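Local coordinates for protein T cell receptor gamma chain (Monodelphis domestica, PDB 7L15) that pairs with a T cell receptor mu chain to form the marsupial gamma mu T cell receptor, which probably recognises antigen, at residues V31-Q41 with S90-D101. Residues are numbered along the deposited sequence; the frame is centred on the assembly and turned at random.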
# COMPACT_ATOMS: atom_id res chain seq x y z
N VAL B 31 1.77 -0.76 -24.81
CA VAL B 31 1.91 0.38 -25.70
C VAL B 31 3.36 0.69 -26.01
O VAL B 31 3.64 1.70 -26.67
CB VAL B 31 1.21 1.62 -25.10
CG1 VAL B 31 0.84 2.64 -26.18
CG2 VAL B 31 -0.02 1.21 -24.32
N SER B 32 4.30 -0.14 -25.56
CA SER B 32 5.72 0.17 -25.70
C SER B 32 6.50 -1.12 -25.83
O SER B 32 6.06 -2.19 -25.40
CB SER B 32 6.24 0.99 -24.50
OG SER B 32 7.59 1.39 -24.72
N ASP B 33 7.69 -1.00 -26.40
CA ASP B 33 8.57 -2.15 -26.57
C ASP B 33 9.48 -2.39 -25.36
O ASP B 33 10.09 -3.47 -25.26
CB ASP B 33 9.42 -1.98 -27.83
CG ASP B 33 10.15 -3.24 -28.20
OD1 ASP B 33 9.52 -4.32 -28.18
OD2 ASP B 33 11.35 -3.15 -28.54
N TYR B 34 9.59 -1.43 -24.45
CA TYR B 34 10.55 -1.52 -23.35
C TYR B 34 9.83 -1.75 -22.03
O TYR B 34 8.81 -1.11 -21.74
CB TYR B 34 11.42 -0.26 -23.30
CG TYR B 34 12.20 -0.11 -24.58
CD1 TYR B 34 13.44 -0.72 -24.73
CD2 TYR B 34 11.67 0.57 -25.66
CE1 TYR B 34 14.15 -0.62 -25.91
CE2 TYR B 34 12.37 0.68 -26.86
CZ TYR B 34 13.61 0.08 -26.98
OH TYR B 34 14.30 0.19 -28.15
N VAL B 35 10.35 -2.70 -21.26
CA VAL B 35 9.92 -2.97 -19.90
C VAL B 35 11.03 -2.52 -18.97
O VAL B 35 12.18 -2.95 -19.13
CB VAL B 35 9.59 -4.46 -19.71
CG1 VAL B 35 9.14 -4.72 -18.28
CG2 VAL B 35 8.51 -4.89 -20.70
N HIS B 36 10.70 -1.65 -18.02
CA HIS B 36 11.67 -1.05 -17.11
C HIS B 36 11.52 -1.65 -15.72
O HIS B 36 10.40 -1.93 -15.29
CB HIS B 36 11.48 0.47 -17.03
CG HIS B 36 11.45 1.14 -18.37
ND1 HIS B 36 12.51 1.90 -18.84
CD2 HIS B 36 10.50 1.18 -19.33
CE1 HIS B 36 12.21 2.38 -20.03
NE2 HIS B 36 10.99 1.96 -20.36
N TRP B 37 12.64 -1.83 -15.02
CA TRP B 37 12.65 -2.42 -13.68
C TRP B 37 13.27 -1.44 -12.71
O TRP B 37 14.47 -1.15 -12.80
CB TRP B 37 13.41 -3.75 -13.66
CG TRP B 37 12.59 -4.89 -14.19
CD1 TRP B 37 12.63 -5.40 -15.44
CD2 TRP B 37 11.60 -5.64 -13.48
NE1 TRP B 37 11.73 -6.44 -15.56
CE2 TRP B 37 11.09 -6.60 -14.36
CE3 TRP B 37 11.12 -5.60 -12.17
CZ2 TRP B 37 10.11 -7.51 -13.99
CZ3 TRP B 37 10.13 -6.50 -11.81
CH2 TRP B 37 9.64 -7.44 -12.71
N TYR B 38 12.46 -0.93 -11.78
CA TYR B 38 12.88 0.02 -10.76
C TYR B 38 12.93 -0.69 -9.41
O TYR B 38 12.23 -1.69 -9.18
CB TYR B 38 11.90 1.21 -10.67
CG TYR B 38 12.01 2.21 -11.83
CD1 TYR B 38 11.43 1.94 -13.06
CD2 TYR B 38 12.68 3.41 -11.67
CE1 TYR B 38 11.53 2.84 -14.11
CE2 TYR B 38 12.77 4.32 -12.71
CZ TYR B 38 12.21 4.03 -13.93
OH TYR B 38 12.31 4.94 -14.96
N ARG B 39 13.77 -0.17 -8.52
CA ARG B 39 13.88 -0.69 -7.17
C ARG B 39 13.68 0.44 -6.18
O ARG B 39 14.20 1.55 -6.37
CB ARG B 39 15.23 -1.36 -6.91
CG ARG B 39 15.40 -1.80 -5.44
CD ARG B 39 16.64 -2.65 -5.24
NE ARG B 39 17.84 -1.91 -5.57
CZ ARG B 39 19.06 -2.43 -5.64
NH1 ARG B 39 19.25 -3.73 -5.39
NH2 ARG B 39 20.08 -1.65 -5.93
N SER B 40 12.98 0.14 -5.10
CA SER B 40 12.73 1.08 -4.03
C SER B 40 13.22 0.49 -2.71
O SER B 40 12.84 -0.63 -2.35
CB SER B 40 11.24 1.38 -3.95
OG SER B 40 10.94 2.03 -2.76
N GLN B 41 14.05 1.25 -1.98
CA GLN B 41 14.51 0.84 -0.66
C GLN B 41 14.30 1.99 0.31
O GLN B 41 14.47 3.15 -0.06
CB GLN B 41 16.01 0.39 -0.67
CG GLN B 41 16.34 -0.80 -1.59
CD GLN B 41 17.84 -1.10 -1.69
OE1 GLN B 41 18.69 -0.20 -1.83
NE2 GLN B 41 18.18 -2.38 -1.61
N SER B 90 21.46 -6.62 1.34
CA SER B 90 21.38 -5.29 0.77
C SER B 90 20.53 -5.23 -0.49
O SER B 90 20.30 -4.13 -1.00
CB SER B 90 22.79 -4.78 0.48
OG SER B 90 23.42 -5.62 -0.48
N ASP B 91 20.08 -6.37 -1.02
CA ASP B 91 19.19 -6.40 -2.18
C ASP B 91 17.71 -6.28 -1.81
O ASP B 91 16.90 -6.08 -2.72
CB ASP B 91 19.38 -7.68 -2.98
CG ASP B 91 20.77 -7.81 -3.53
OD1 ASP B 91 21.34 -6.76 -3.93
OD2 ASP B 91 21.32 -8.93 -3.54
N SER B 92 17.35 -6.45 -0.53
CA SER B 92 15.95 -6.35 -0.13
C SER B 92 15.35 -5.01 -0.54
O SER B 92 16.01 -3.97 -0.44
CB SER B 92 15.81 -6.53 1.39
OG SER B 92 16.44 -7.72 1.80
N GLY B 93 14.10 -5.04 -0.97
CA GLY B 93 13.37 -3.83 -1.30
C GLY B 93 12.20 -4.19 -2.20
O GLY B 93 11.93 -5.37 -2.45
N VAL B 94 11.51 -3.17 -2.68
CA VAL B 94 10.37 -3.37 -3.57
C VAL B 94 10.80 -3.12 -5.01
O VAL B 94 11.37 -2.07 -5.33
CB VAL B 94 9.19 -2.48 -3.18
CG1 VAL B 94 7.94 -2.84 -4.02
CG2 VAL B 94 8.89 -2.63 -1.71
N TYR B 95 10.53 -4.10 -5.87
CA TYR B 95 10.91 -4.06 -7.28
C TYR B 95 9.66 -3.87 -8.13
O TYR B 95 8.74 -4.69 -8.08
CB TYR B 95 11.64 -5.34 -7.67
CG TYR B 95 13.00 -5.51 -7.04
CD1 TYR B 95 13.13 -5.65 -5.67
CD2 TYR B 95 14.16 -5.52 -7.81
CE1 TYR B 95 14.36 -5.80 -5.08
CE2 TYR B 95 15.40 -5.65 -7.22
CZ TYR B 95 15.49 -5.79 -5.84
OH TYR B 95 16.71 -5.94 -5.21
N HIS B 96 9.64 -2.80 -8.90
CA HIS B 96 8.50 -2.45 -9.75
C HIS B 96 8.92 -2.57 -11.21
O HIS B 96 9.96 -2.04 -11.60
CB HIS B 96 8.03 -1.02 -9.50
CG HIS B 96 7.59 -0.74 -8.10
ND1 HIS B 96 6.27 -0.79 -7.72
CD2 HIS B 96 8.29 -0.36 -7.00
CE1 HIS B 96 6.17 -0.48 -6.44
NE2 HIS B 96 7.39 -0.22 -5.98
N CYS B 97 8.10 -3.24 -12.01
CA CYS B 97 8.25 -3.07 -13.44
C CYS B 97 7.44 -1.86 -13.89
O CYS B 97 6.50 -1.44 -13.23
CB CYS B 97 7.80 -4.32 -14.20
SG CYS B 97 6.10 -4.83 -13.93
N ALA B 98 7.86 -1.26 -15.00
CA ALA B 98 7.22 -0.04 -15.46
C ALA B 98 7.22 -0.01 -16.98
O ALA B 98 7.99 -0.72 -17.63
CB ALA B 98 7.94 1.19 -14.91
N SER B 99 6.34 0.83 -17.53
CA SER B 99 6.32 1.04 -18.97
C SER B 99 5.93 2.48 -19.29
O SER B 99 5.01 3.03 -18.69
CB SER B 99 5.34 0.08 -19.67
OG SER B 99 5.48 0.19 -21.07
N TRP B 100 6.63 3.06 -20.26
CA TRP B 100 6.23 4.35 -20.81
C TRP B 100 4.91 4.21 -21.55
O TRP B 100 4.68 3.24 -22.27
CB TRP B 100 7.29 4.87 -21.78
CG TRP B 100 8.48 5.48 -21.12
CD1 TRP B 100 9.76 5.02 -21.15
CD2 TRP B 100 8.51 6.68 -20.32
NE1 TRP B 100 10.59 5.85 -20.42
CE2 TRP B 100 9.84 6.88 -19.90
CE3 TRP B 100 7.53 7.60 -19.91
CZ2 TRP B 100 10.22 7.95 -19.10
CZ3 TRP B 100 7.91 8.66 -19.12
CH2 TRP B 100 9.25 8.83 -18.72
N ASP B 101 4.02 5.21 -21.35
CA ASP B 101 2.77 5.36 -22.12
C ASP B 101 2.64 6.85 -22.46
O ASP B 101 1.89 7.60 -21.81
CB ASP B 101 1.55 4.83 -21.36
CG ASP B 101 0.27 4.87 -22.18
OD1 ASP B 101 0.29 5.41 -23.31
OD2 ASP B 101 -0.76 4.35 -21.70
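Trp-37 lays its six-membered ring over Cys-97, the pairing of core tryptophan and disulfide cysteine that marks strands C and F of an immunoglobulin V domain. Cys-97 CB sits 3.8 Å from the centroid of that ring, only 4° off its normal, and SG, disulfide-bonded to Cys-25, stands farther off above the same ring. Along the antiparallel strands, hydrogen-bonded pairs His-36/Ala-98, Tyr-38/His-96 and Ser-40/Val-94 alternate with the non-hydrogen-bonded Trp-37/Cys-97 and Arg-39/Tyr-95. Two places along this inner face from Trp-37, Arg-39 and Tyr-95 run side by side: with Arg-39 CG anti to the backbone N (chi1 175°), CG lies over the phenol face, 4.1 Å from the ring centroid, and CD passes beside CZ and OH. NH1 then reaches Tyr-95 OH at the guanidinium edge, a weak bond, and makes a long salt bridge to Asp-91 OD1, while OD2 takes the Gln-88 N-H and pairs with Lys-69. Tyr-95 OH donates to Asp-91 O, the hydroxyl bond of the tyrosine corner. The other face meets the mu chain. There the His-36 and Trp-100 rings meet obliquely, planes at 89°, neither stacked nor edge-to-face, His-36 NE2 nearest Trp-100 CD1; His-36 ND1 is hydrogen-bonded to Arg-48, and Trp-100 NE1 to Asp-116 O of the mu chain. Beyond the last strand pair, Gln-41 NE2 donates to both Ser-90 O (2.8 Å) and Ser-92 O (2.9 Å).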